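Local coordinates for protein group 3 allergen SMIPP-S Yv6023A04 (Sarcoptes scabiei type hominis, PDB 3H7O) that is a scabies mite paralogue of the trypsin-like serine proteases that keeps the family fold but is classed as inactivated, and so probably cleaves no substrate, at residues I55-S59 against K100-S106; S122-G128 against D185-Q189; L166-Q172 against A207-K213; L178-G184 against V196-F200. The protein carries 3 engineered substitutions. All coordinates share one frame; numbering follows the deposited sequence.

Interaction 1: I55-S59 against K100-S106; sequences IQYES and KLDGLKS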
loop_
_atom_site.group_PDB
_atom_site.type_symbol
_atom_site.label_atom_id
_atom_site.label_comp_id
_atom_site.label_asym_id
_atom_site.label_seq_id
_atom_site.Cartn_x
_atom_site.Cartn_y
_atom_site.Cartn_z
ATOM N N ILE A 55 -11.172 -7.440 0.890
ATOM C CA ILE A 55 -10.554 -6.397 1.702
ATOM C C ILE A 55 -10.726 -6.739 3.177
ATOM O O ILE A 55 -11.852 -6.806 3.671
ATOM C CB ILE A 55 -11.187 -4.995 1.444
ATOM C CG1 ILE A 55 -11.146 -4.618 -0.044
ATOM C CG2 ILE A 55 -10.533 -3.917 2.342
ATOM C CD1 ILE A 55 -9.756 -4.537 -0.648
ATOM N N GLN A 56 -9.608 -6.952 3.867
ATOM C CA GLN A 56 -9.612 -7.174 5.308
ATOM C C GLN A 56 -9.208 -5.878 6.007
ATOM O O GLN A 56 -8.165 -5.287 5.696
ATOM C CB GLN A 56 -8.675 -8.325 5.699
ATOM C CG GLN A 56 -8.713 -8.680 7.199
ATOM C CD GLN A 56 -7.995 -9.981 7.544
ATOM O OE1 GLN A 56 -7.410 -10.643 6.684
ATOM N NE2 GLN A 56 -8.046 -10.355 8.819
ATOM N N TYR A 57 -10.038 -5.446 6.949
ATOM C CA TYR A 57 -9.831 -4.167 7.623
ATOM C C TYR A 57 -10.090 -4.255 9.124
ATOM O O TYR A 57 -10.595 -5.268 9.610
ATOM C CB TYR A 57 -10.638 -3.042 6.945
ATOM C CG TYR A 57 -12.151 -3.205 6.877
ATOM C CD1 TYR A 57 -12.992 -2.312 7.549
ATOM C CD2 TYR A 57 -12.745 -4.211 6.109
ATOM C CE1 TYR A 57 -14.385 -2.430 7.481
ATOM C CE2 TYR A 57 -14.140 -4.341 6.039
ATOM C CZ TYR A 57 -14.951 -3.444 6.725
ATOM O OH TYR A 57 -16.326 -3.562 6.656
ATOM N N GLU A 58 -9.699 -3.208 9.853
ATOM C CA GLU A 58 -9.811 -3.153 11.319
ATOM C C GLU A 58 -8.984 -4.233 12.020
ATOM O O GLU A 58 -9.343 -4.680 13.109
ATOM C CB GLU A 58 -11.282 -3.223 11.771
ATOM C CG GLU A 58 -12.172 -2.137 11.183
ATOM C CD GLU A 58 -13.539 -2.044 11.842
ATOM O OE1 GLU A 58 -13.870 -2.897 12.693
ATOM O OE2 GLU A 58 -14.288 -1.104 11.505
ATOM N N SER A 59 -7.866 -4.623 11.407
ATOM C CA SER A 59 -7.109 -5.793 11.848
ATOM C C SER A 59 -5.715 -5.461 12.375
ATOM O O SER A 59 -4.889 -4.883 11.672
ATOM C CB SER A 59 -7.014 -6.831 10.717
ATOM O OG SER A 59 -6.237 -7.951 11.113
ATOM N N LYS A 100 -17.729 -1.054 6.382
ATOM C CA LYS A 100 -18.413 -0.579 7.583
ATOM C C LYS A 100 -17.458 0.255 8.439
ATOM O O LYS A 100 -16.957 -0.208 9.475
ATOM C CB LYS A 100 -18.964 -1.758 8.397
ATOM C CG LYS A 100 -20.071 -2.544 7.716
ATOM C CD LYS A 100 -20.688 -3.574 8.655
ATOM C CE LYS A 100 -21.622 -2.925 9.671
ATOM N NZ LYS A 100 -22.455 -3.934 10.382
ATOM N N LEU A 101 -17.207 1.486 8.000
ATOM C CA LEU A 101 -16.283 2.375 8.696
ATOM C C LEU A 101 -16.869 2.814 10.034
ATOM O O LEU A 101 -18.032 3.215 10.116
ATOM C CB LEU A 101 -15.939 3.591 7.833
ATOM C CG LEU A 101 -15.420 3.356 6.409
ATOM C CD1 LEU A 101 -15.183 4.686 5.711
ATOM C CD2 LEU A 101 -14.150 2.515 6.401
ATOM N N ASP A 102 -16.064 2.708 11.084
ATOM C CA ASP A 102 -16.494 3.100 12.419
ATOM C C ASP A 102 -15.788 4.375 12.882
ATOM O O ASP A 102 -16.025 4.852 13.991
ATOM C CB ASP A 102 -16.268 1.953 13.413
ATOM C CG ASP A 102 -14.794 1.643 13.642
ATOM O OD1 ASP A 102 -13.923 2.272 13.001
ATOM O OD2 ASP A 102 -14.504 0.761 14.478
ATOM N N GLY A 103 -14.908 4.902 12.027
ATOM C CA GLY A 103 -14.128 6.107 12.323
ATOM C C GLY A 103 -13.080 5.921 13.406
ATOM O O GLY A 103 -12.499 6.895 13.887
ATOM N N LEU A 104 -12.839 4.664 13.779
ATOM C CA LEU A 104 -11.956 4.317 14.889
ATOM C C LEU A 104 -10.922 3.268 14.458
ATOM O O LEU A 104 -9.729 3.564 14.348
ATOM C CB LEU A 104 -12.785 3.815 16.082
ATOM C CG LEU A 104 -13.884 4.736 16.634
ATOM C CD1 LEU A 104 -14.892 3.966 17.496
ATOM C CD2 LEU A 104 -13.299 5.917 17.406
ATOM N N LYS A 105 -11.384 2.046 14.213
ATOM C CA LYS A 105 -10.517 0.989 13.697
ATOM C C LYS A 105 -10.395 1.091 12.183
ATOM O O LYS A 105 -9.443 0.574 11.596
ATOM C CB LYS A 105 -11.052 -0.389 14.082
ATOM C CG LYS A 105 -10.976 -0.720 15.564
ATOM C CD LYS A 105 -11.581 -2.094 15.813
ATOM C CE LYS A 105 -11.214 -2.636 17.174
ATOM N NZ LYS A 105 -11.444 -4.106 17.231
ATOM N N SER A 106 -11.368 1.753 11.557
ATOM C CA SER A 106 -11.365 1.962 10.110
ATOM C C SER A 106 -11.781 3.388 9.766
ATOM O O SER A 106 -12.876 3.840 10.118
ATOM C CB SER A 106 -12.257 0.937 9.400
ATOM O OG SER A 106 -13.557 0.914 9.969
HETATM O O HOH W 1 -8.739 -0.715 8.892
HETATM O O HOH W 2 -15.539 -1.679 14.695
#
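Glu58 reaches across to Ser106, whose OG donates to Glu58 OE2 over 2.6 Å, meeting that oxygen on its anti lone pair. The second polar link belongs to Tyr57: its OH accepts the backbone N of Lys100 at 2.9 Å, nearly straight (N-H...O 167°). Between these bonds the packing is carbon to carbon. The Tyr57 ring turns an edge to Ser106, with CD1 3.8 Å from its CB, while the side chain of Lys105 crosses that of Glu58 at about a right angle, CB to CG 3.6 Å, before the chain carries its ammonium group off from the contact. With Tyr57 CG held between the backbone N and the carbonyl carbon (chi1 59°), the hydroxyl arrives at the start of the 100-106 loop.

Behind this shell, Asp102 shapes the loop. Its OD1 receives Leu104 N at 2.7 Å, an Asx turn, and Ser106 N at 3.0 Å from the opposite face of the carboxylate plane; Asp102 N in turn donates to Ser106 OG, fixing the hydroxyl that Glu58 uses. Glu58 OE2 and Asp102 OD2 are only 3.5 Å apart. A water donating to Glu58 OE1 and Asp102 OD2, and a salt bridge from Lys68 to Glu58 OE1, probably ease that repulsion. A second water accepts from Glu58 N, whereas the buried Glu58 O has no partner.

The contact sits on the N-terminal beta barrel: strand 54-57 pairs with strand 68-78 through Tyr57 and Lys68, Tyr57 also packs on Val15 of strand 14-19, and Leu101 and Ser106 rest on Ile32 of strand 26-32.

Interaction 2: S122-G128 against D185-Q189; sequences SDVLVSG and DPTVQ
Gln189 NE2 is tied to two groups at the start of strand 123-128. Its bond to Asp123 O is 3.0 Å long and nearly straight (168°); the acceptor lies in the Gln189 amide plane, although the nitrogen sits well above the plane of the Asp123 carbonyl. The bond to Ser122 OG is weak and bent, and that hydroxyl is held more firmly by Lys119 O. An extended Gln189 chain, its CG beside the backbone N (chi1 -69°), brings the amide there and sets CG 3.9 Å from Val124 CG1, the two side chains crossing at a slant.

Strand 186-189 continues antiparallel from this end. Leu125 and Val188 form a hydrogen-bonded pair, Leu125 N to Val188 O being 2.8 Å, and Ser127 N reaches Pro186 O at 3.2 Å. Leu125 and Val188 point the same way on one face, CB to CG2 3.9 Å. On the other, Val126 lies beside Thr187, and Thr187 CG2 meets Val124 CB at 3.6 Å. Ser127 OG, bonded to Thr14 OG1, touches the Pro186 ring.

At the far end Asp185 OD2 approaches Ser127 O, 3.3 Å, one acceptor against another, and also lies near Asp182; a bound glycerol, probably from the crystallisation liquor, hydrogen-bonds it weakly. This part of the C-terminal barrel is thus joined by main-chain bonds and apolar packing, with an amide tether at one end and, at the other, a buried carboxylate whose surroundings could raise its proton affinity.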
loop_
_atom_site.group_PDB
_atom_site.type_symbol
_atom_site.label_atom_id
_atom_site.label_comp_id
_atom_site.label_asym_id
_atom_site.label_seq_id
_atom_site.Cartn_x
_atom_site.Cartn_y
_atom_site.Cartn_z
ATOM N N SER A 122 12.592 14.205 5.815
ATOM C CA SER A 122 11.403 14.064 6.654
ATOM C C SER A 122 11.029 12.593 6.803
ATOM O O SER A 122 11.496 11.745 6.041
ATOM C CB SER A 122 10.222 14.868 6.092
ATOM O OG SER A 122 9.669 14.256 4.938
ATOM N N ASP A 123 10.194 12.296 7.792
ATOM C CA ASP A 123 9.746 10.933 8.027
ATOM C C ASP A 123 8.411 10.639 7.355
ATOM O O ASP A 123 7.537 11.504 7.289
ATOM C CB ASP A 123 9.647 10.646 9.527
ATOM C CG ASP A 123 10.999 10.364 10.160
ATOM O OD1 ASP A 123 11.994 10.188 9.420
ATOM O OD2 ASP A 123 11.062 10.312 11.407
ATOM N N VAL A 124 8.285 9.421 6.838
ATOM C CA VAL A 124 6.998 8.877 6.408
ATOM C C VAL A 124 6.713 7.596 7.186
ATOM O O VAL A 124 7.634 6.838 7.508
ATOM C CB VAL A 124 6.924 8.612 4.875
ATOM C CG1 VAL A 124 6.913 9.929 4.096
ATOM C CG2 VAL A 124 8.060 7.700 4.406
ATOM N N LEU A 125 5.443 7.370 7.500
ATOM C CA LEU A 125 5.041 6.210 8.280
ATOM C C LEU A 125 4.395 5.190 7.357
ATOM O O LEU A 125 3.329 5.438 6.788
ATOM C CB LEU A 125 4.082 6.623 9.412
ATOM C CG LEU A 125 3.519 5.554 10.367
ATOM C CD1 LEU A 125 4.594 4.999 11.295
ATOM C CD2 LEU A 125 2.363 6.123 11.192
ATOM N N VAL A 126 5.058 4.048 7.196
ATOM C CA VAL A 126 4.523 2.950 6.401
ATOM C C VAL A 126 3.890 1.942 7.360
ATOM O O VAL A 126 4.431 1.691 8.430
ATOM C CB VAL A 126 5.624 2.297 5.505
ATOM C CG1 VAL A 126 6.777 1.733 6.337
ATOM C CG2 VAL A 126 5.030 1.224 4.588
ATOM N N SER A 127 2.731 1.400 6.991
ATOM C CA SER A 127 2.083 0.367 7.802
ATOM C C SER A 127 1.562 -0.771 6.927
ATOM O O SER A 127 1.176 -0.559 5.773
ATOM C CB SER A 127 0.951 0.961 8.648
ATOM O OG SER A 127 -0.058 1.524 7.821
ATOM N N GLY A 128 1.557 -1.977 7.484
ATOM C CA GLY A 128 1.139 -3.164 6.750
ATOM C C GLY A 128 1.542 -4.453 7.438
ATOM O O GLY A 128 1.958 -4.447 8.599
ATOM N N ASP A 185 1.263 -0.940 0.673
ATOM C CA ASP A 185 1.208 -0.404 2.043
ATOM C C ASP A 185 1.001 1.112 2.057
ATOM O O ASP A 185 1.710 1.840 1.361
ATOM C CB ASP A 185 2.481 -0.727 2.834
ATOM C CG ASP A 185 2.490 -2.131 3.424
ATOM O OD1 ASP A 185 1.622 -2.971 3.088
ATOM O OD2 ASP A 185 3.404 -2.399 4.233
ATOM N N PRO A 186 0.022 1.591 2.850
ATOM C CA PRO A 186 -0.169 3.033 2.975
ATOM C C PRO A 186 1.046 3.678 3.624
ATOM O O PRO A 186 1.643 3.102 4.542
ATOM C CB PRO A 186 -1.400 3.160 3.881
ATOM C CG PRO A 186 -1.501 1.851 4.601
ATOM C CD PRO A 186 -0.950 0.825 3.650
ATOM N N THR A 187 1.423 4.849 3.121
ATOM C CA THR A 187 2.558 5.583 3.651
ATOM C C THR A 187 2.127 7.021 3.882
ATOM O O THR A 187 1.699 7.718 2.952
ATOM C CB THR A 187 3.781 5.479 2.726
ATOM O OG1 THR A 187 3.943 4.115 2.310
ATOM C CG2 THR A 187 5.033 5.912 3.458
ATOM N N VAL A 188 2.215 7.453 5.136
ATOM C CA VAL A 188 1.571 8.697 5.545
ATOM C C VAL A 188 2.504 9.705 6.203
ATOM O O VAL A 188 3.610 9.373 6.641
ATOM C CB VAL A 188 0.345 8.445 6.495
ATOM C CG1 VAL A 188 -0.727 7.598 5.812
ATOM C CG2 VAL A 188 0.780 7.811 7.815
ATOM N N GLN A 189 2.038 10.947 6.230
ATOM C CA GLN A 189 2.535 11.965 7.143
ATOM C C GLN A 189 1.296 12.518 7.840
ATOM O O GLN A 189 0.365 13.001 7.182
ATOM C CB GLN A 189 3.312 13.046 6.397
ATOM C CG GLN A 189 4.634 12.541 5.832
ATOM C CD GLN A 189 5.439 13.610 5.120
ATOM O OE1 GLN A 189 4.899 14.414 4.356
ATOM N NE2 GLN A 189 6.746 13.611 5.353
#

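Interaction 3: L166-Q172 against A207-K213; sequences LQVFCAQ and APEVFTK
Strands 168-172 and 209-213 run antiparallel at 147°, their axes approaching to 4.6 Å, and five backbone bonds join them, among them Phe211 N to Phe169 O at 2.8 Å and Lys213 N to Gln167 O. They are neighbouring strands of the C-terminal beta barrel of the trypsin fold.

Phe169 and Phe211, a hydrogen-bonded pair, share a face with Ala171. Their planes are 17° from parallel, but the rings are slid so far apart, with centroids separated by 5.2 Å, that little of one ring faces the other. What lies over the Phe169 ring is instead Phe211 CB, 3.8 Å from its centroid, a CH-pi contact. A chi1 of 69° folds the Phe169 ring across toward the partner strand. Beyond it Ala171 CB meets Phe211 CE2 at 3.7 Å; Leu147 touches both Ala171 and Phe211, and Val126 touches Phe211.

On the other face Cys170 SG packs against Val210 CG2 and continues as a disulfide to Cys155, tying the pair to helix 152-159; Val168 CB meets Val210 CG1 from the strand end. Glu209 bends away from the strand pair to a salt bridge with Arg203 and accepts Leu178 N.

Lys213 lays its CB 3.4 Å from Gln167 O. At the opposite end the Gln172 side chain passes obliquely across Pro208, OE1 3.7 Å from CG, while its NE2 is hydrogen-bonded to Gly206 O.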
loop_
_atom_site.group_PDB
_atom_site.type_symbol
_atom_site.label_atom_id
_atom_site.label_comp_id
_atom_site.label_asym_id
_atom_site.label_seq_id
_atom_site.Cartn_x
_atom_site.Cartn_y
_atom_site.Cartn_z
ATOM N N LEU A 166 9.028 8.871 -12.753
ATOM C CA LEU A 166 9.020 10.204 -12.164
ATOM C C LEU A 166 8.066 10.292 -10.973
ATOM O O LEU A 166 8.194 11.181 -10.130
ATOM C CB LEU A 166 8.625 11.241 -13.224
ATOM C CG LEU A 166 9.637 11.511 -14.343
ATOM C CD1 LEU A 166 8.963 12.199 -15.531
ATOM C CD2 LEU A 166 10.797 12.350 -13.825
ATOM N N GLN A 167 7.117 9.361 -10.904
ATOM C CA GLN A 167 6.043 9.436 -9.924
ATOM C C GLN A 167 6.304 8.589 -8.674
ATOM O O GLN A 167 5.392 7.958 -8.137
ATOM C CB GLN A 167 4.704 9.065 -10.574
ATOM C CG GLN A 167 4.196 10.084 -11.600
ATOM C CD GLN A 167 4.880 9.978 -12.949
ATOM O OE1 GLN A 167 5.269 8.892 -13.381
ATOM N NE2 GLN A 167 5.023 11.111 -13.629
ATOM N N VAL A 168 7.552 8.587 -8.216
ATOM C CA VAL A 168 7.926 7.855 -7.006
ATOM C C VAL A 168 8.763 8.717 -6.059
ATOM O O VAL A 168 9.282 9.765 -6.447
ATOM C CB VAL A 168 8.687 6.521 -7.318
ATOM C CG1 VAL A 168 7.823 5.565 -8.152
ATOM C CG2 VAL A 168 10.040 6.779 -7.991
ATOM N N PHE A 169 8.855 8.283 -4.806
ATOM C CA PHE A 169 9.890 8.759 -3.903
ATOM C C PHE A 169 10.478 7.562 -3.168
ATOM O O PHE A 169 9.890 6.468 -3.157
ATOM C CB PHE A 169 9.379 9.836 -2.926
ATOM C CG PHE A 169 8.416 9.324 -1.889
ATOM C CD1 PHE A 169 7.045 9.333 -2.129
ATOM C CD2 PHE A 169 8.875 8.850 -0.662
ATOM C CE1 PHE A 169 6.147 8.862 -1.168
ATOM C CE2 PHE A 169 7.984 8.375 0.307
ATOM C CZ PHE A 169 6.624 8.385 0.056
ATOM N N CYS A 170 11.643 7.769 -2.572
ATOM C CA CYS A 170 12.314 6.706 -1.839
ATOM C C CYS A 170 12.484 7.070 -0.376
ATOM O O CYS A 170 12.602 8.245 -0.027
ATOM C CB CYS A 170 13.667 6.398 -2.470
ATOM S SG CYS A 170 13.574 5.828 -4.178
ATOM N N ALA A 171 12.499 6.048 0.474
ATOM C CA ALA A 171 12.678 6.229 1.905
ATOM C C ALA A 171 13.364 5.001 2.499
ATOM O O ALA A 171 13.260 3.898 1.955
ATOM C CB ALA A 171 11.337 6.491 2.583
ATOM N N GLN A 172 14.071 5.196 3.607
ATOM C CA GLN A 172 14.840 4.110 4.215
ATOM C C GLN A 172 15.068 4.326 5.706
ATOM O O GLN A 172 15.187 5.460 6.170
ATOM C CB GLN A 172 16.189 3.948 3.494
ATOM C CG GLN A 172 16.918 2.634 3.781
ATOM C CD GLN A 172 18.070 2.373 2.824
ATOM O OE1 GLN A 172 18.554 3.280 2.148
ATOM N NE2 GLN A 172 18.515 1.125 2.765
ATOM N N ALA A 207 19.171 -1.570 -0.915
ATOM C CA ALA A 207 18.387 -0.557 -1.630
ATOM C C ALA A 207 17.329 0.102 -0.744
ATOM O O ALA A 207 16.747 -0.553 0.125
ATOM C CB ALA A 207 17.725 -1.164 -2.864
ATOM N N PRO A 208 17.061 1.401 -0.977
ATOM C CA PRO A 208 15.968 2.052 -0.257
ATOM C C PRO A 208 14.625 1.488 -0.704
ATOM O O PRO A 208 14.540 0.843 -1.751
ATOM C CB PRO A 208 16.072 3.521 -0.691
ATOM C CG PRO A 208 17.402 3.660 -1.371
ATOM C CD PRO A 208 17.713 2.317 -1.932
ATOM N N GLU A 209 13.591 1.719 0.097
ATOM C CA GLU A 209 12.233 1.370 -0.291
ATOM C C GLU A 209 11.712 2.399 -1.291
ATOM O O GLU A 209 12.077 3.574 -1.227
ATOM C CB GLU A 209 11.318 1.290 0.938
ATOM C CG GLU A 209 11.776 0.294 2.017
ATOM C CD GLU A 209 11.815 -1.163 1.544
ATOM O OE1 GLU A 209 11.086 -1.522 0.593
ATOM O OE2 GLU A 209 12.569 -1.960 2.144
ATOM N N VAL A 210 10.870 1.948 -2.219
ATOM C CA VAL A 210 10.279 2.836 -3.220
ATOM C C VAL A 210 8.775 2.924 -3.020
ATOM O O VAL A 210 8.113 1.920 -2.737
ATOM C CB VAL A 210 10.607 2.384 -4.669
ATOM C CG1 VAL A 210 9.948 3.317 -5.709
ATOM C CG2 VAL A 210 12.110 2.364 -4.884
ATOM N N PHE A 211 8.252 4.136 -3.167
ATOM C CA PHE A 211 6.839 4.416 -2.958
ATOM C C PHE A 211 6.303 5.192 -4.137
ATOM O O PHE A 211 6.924 6.154 -4.582
ATOM C CB PHE A 211 6.647 5.238 -1.681
ATOM C CG PHE A 211 7.147 4.550 -0.445
ATOM C CD1 PHE A 211 6.304 3.729 0.292
ATOM C CD2 PHE A 211 8.470 4.702 -0.032
ATOM C CE1 PHE A 211 6.767 3.067 1.433
ATOM C CE2 PHE A 211 8.944 4.048 1.103
ATOM C CZ PHE A 211 8.086 3.232 1.838
ATOM N N THR A 212 5.155 4.767 -4.648
ATOM C CA THR A 212 4.440 5.534 -5.654
ATOM C C THR A 212 3.937 6.808 -4.986
ATOM O O THR A 212 3.292 6.756 -3.938
ATOM C CB THR A 212 3.262 4.733 -6.242
ATOM O OG1 THR A 212 3.765 3.561 -6.891
ATOM C CG2 THR A 212 2.488 5.571 -7.257
ATOM N N LYS A 213 4.259 7.943 -5.598
ATOM C CA LYS A 213 3.914 9.251 -5.069
ATOM C C LYS A 213 2.429 9.539 -5.302
ATOM O O LYS A 213 2.000 9.768 -6.433
ATOM C CB LYS A 213 4.808 10.306 -5.729
ATOM C CG LYS A 213 4.685 11.716 -5.179
ATOM C CD LYS A 213 5.925 12.555 -5.500
ATOM C CE LYS A 213 6.317 12.490 -6.976
ATOM N NZ LYS A 213 6.944 13.766 -7.439
#

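Interaction 4: L178-G184 against V196-F200; sequences LESGDAG and VAAYF
One direct backbone bond joins the two segments: Gly184 N donates to Ala197 O, 2.8 Å and nearly straight (174°). Within the 178-184 loop, Asp182 OD2 takes Glu179 N on its anti lone pair at 2.8 Å, and Asp182 N returns a bond to Glu179 O, closing the short 3-10 turn. Gly181 N and Ser180 OG are both bonded to Asp131 OD1, which fixes the turn to Asp131.

Aromatic contact comes from Tyr199, whose CG lies opposite its own N (chi1 -173°) so that the ring lies flat against the loop. Ser180 CA sits over the ring centre, 3.6 Å from the centroid; Glu179 C covers the same face nearer the rim, and Leu178 O meets the edge at CE1, 3.5 Å.

The remaining packing is aliphatic: Leu178 CD1 on Ala197 CB, Ala183 CB on Tyr199 CB at 4.2 Å, and Val196 CG1 on Gly184 CA at 3.5 Å.

The sequence Gly181-Asp182-Ala183-Gly184 corresponds to the family's Gly-Asp-Ser-Gly motif, with alanine where the nucleophilic serine stands in active relatives. These segments are the usual walls of the S1 pocket, and Tyr199 lying on Glu179 and Ser180 is consistent with a closed pocket.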
loop_
_atom_site.group_PDB
_atom_site.type_symbol
_atom_site.label_atom_id
_atom_site.label_comp_id
_atom_site.label_asym_id
_atom_site.label_seq_id
_atom_site.Cartn_x
_atom_site.Cartn_y
_atom_site.Cartn_z
ATOM N N LEU A 178 11.027 -3.755 3.780
ATOM C CA LEU A 178 9.677 -4.212 3.466
ATOM C C LEU A 178 9.743 -5.550 2.736
ATOM O O LEU A 178 10.767 -5.888 2.132
ATOM C CB LEU A 178 8.923 -3.169 2.624
ATOM C CG LEU A 178 8.799 -1.740 3.174
ATOM C CD1 LEU A 178 8.071 -0.828 2.189
ATOM C CD2 LEU A 178 8.120 -1.699 4.532
ATOM N N GLU A 179 8.654 -6.310 2.806
ATOM C CA GLU A 179 8.552 -7.593 2.114
ATOM C C GLU A 179 7.647 -7.471 0.885
ATOM O O GLU A 179 6.997 -6.444 0.688
ATOM C CB GLU A 179 8.034 -8.672 3.068
ATOM C CG GLU A 179 9.053 -9.114 4.117
ATOM C CD GLU A 179 8.470 -10.042 5.175
ATOM O OE1 GLU A 179 7.251 -10.322 5.153
ATOM O OE2 GLU A 179 9.242 -10.492 6.044
ATOM N N SER A 180 7.601 -8.517 0.063
ATOM C CA SER A 180 6.775 -8.497 -1.146
ATOM C C SER A 180 5.300 -8.228 -0.833
ATOM O O SER A 180 4.623 -7.544 -1.592
ATOM C CB SER A 180 6.932 -9.792 -1.943
ATOM O OG SER A 180 6.351 -10.879 -1.252
ATOM N N GLY A 181 4.821 -8.757 0.294
ATOM C CA GLY A 181 3.456 -8.510 0.770
ATOM C C GLY A 181 3.193 -7.085 1.233
ATOM O O GLY A 181 2.040 -6.707 1.476
ATOM N N ASP A 182 4.255 -6.287 1.351
ATOM C CA ASP A 182 4.126 -4.882 1.731
ATOM C C ASP A 182 3.860 -3.946 0.549
ATOM O O ASP A 182 3.696 -2.741 0.735
ATOM C CB ASP A 182 5.352 -4.413 2.522
ATOM C CG ASP A 182 5.370 -4.951 3.939
ATOM O OD1 ASP A 182 4.380 -4.732 4.673
ATOM O OD2 ASP A 182 6.374 -5.589 4.322
ATOM N N ALA A 183 3.824 -4.497 -0.664
ATOM C CA ALA A 183 3.375 -3.738 -1.827
ATOM C C ALA A 183 1.981 -3.208 -1.522
ATOM O O ALA A 183 1.144 -3.934 -0.983
ATOM C CB ALA A 183 3.346 -4.617 -3.067
ATOM N N GLY A 184 1.740 -1.942 -1.848
ATOM C CA GLY A 184 0.443 -1.336 -1.593
ATOM C C GLY A 184 0.271 -0.746 -0.201
ATOM O O GLY A 184 -0.753 -0.117 0.078
ATOM N N VAL A 196 2.175 5.035 -1.726
ATOM C CA VAL A 196 1.738 3.645 -1.757
ATOM C C VAL A 196 3.002 2.841 -2.023
ATOM O O VAL A 196 3.676 3.067 -3.032
ATOM C CB VAL A 196 0.718 3.383 -2.901
ATOM C CG1 VAL A 196 0.362 1.903 -2.989
ATOM C CG2 VAL A 196 -0.543 4.218 -2.706
ATOM N N ALA A 197 3.340 1.923 -1.118
ATOM C CA ALA A 197 4.583 1.165 -1.251
ATOM C C ALA A 197 4.657 0.385 -2.562
ATOM O O ALA A 197 3.696 -0.275 -2.971
ATOM C CB ALA A 197 4.787 0.237 -0.060
ATOM N N ALA A 198 5.801 0.502 -3.227
ATOM C CA ALA A 198 6.133 -0.337 -4.365
ATOM C C ALA A 198 7.032 -1.446 -3.848
ATOM O O ALA A 198 7.560 -1.347 -2.735
ATOM C CB ALA A 198 6.845 0.483 -5.434
ATOM N N TYR A 199 7.182 -2.514 -4.628
ATOM C CA TYR A 199 8.146 -3.558 -4.301
ATOM C C TYR A 199 8.772 -4.156 -5.553
ATOM O O TYR A 199 8.066 -4.598 -6.463
ATOM C CB TYR A 199 7.528 -4.656 -3.421
ATOM C CG TYR A 199 8.549 -5.664 -2.934
ATOM C CD1 TYR A 199 9.288 -5.434 -1.776
ATOM C CD2 TYR A 199 8.790 -6.839 -3.648
ATOM C CE1 TYR A 199 10.236 -6.351 -1.334
ATOM C CE2 TYR A 199 9.730 -7.762 -3.212
ATOM C CZ TYR A 199 10.448 -7.514 -2.059
ATOM O OH TYR A 199 11.378 -8.430 -1.635
ATOM N N PHE A 200 10.102 -4.161 -5.583
ATOM C CA PHE A 200 10.867 -4.731 -6.682
ATOM C C PHE A 200 11.671 -5.930 -6.180
ATOM O O PHE A 200 12.675 -5.756 -5.488
ATOM C CB PHE A 200 11.794 -3.677 -7.296
ATOM C CG PHE A 200 11.067 -2.571 -7.999
ATOM C CD1 PHE A 200 10.826 -2.641 -9.370
ATOM C CD2 PHE A 200 10.609 -1.460 -7.292
ATOM C CE1 PHE A 200 10.146 -1.621 -10.026
ATOM C CE2 PHE A 200 9.926 -0.439 -7.937
ATOM C CZ PHE A 200 9.696 -0.518 -9.308
#

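How the interactions relate
From the N terminus, interaction 1 comes first, binding the end of strand 54-57 to the loop after strand 91-95 in the N-terminal barrel; it closes before the others open and touches none of them. The rest belong to the C-terminal barrel. Interaction 2 opens at 122-128 and closes at 185-189, crossing interactions 3 and 4, each of which opens before that closure. Interaction 4 falls wholly between the two halves of interaction 3. Phe211 links all three, meeting Val126, Thr187 and Ala197, while strand 192-197 lies between strands 186-189 and 209-213. The centres of interactions 1 and 3 are about 27 Å apart, on opposite sides of the molecule's centre.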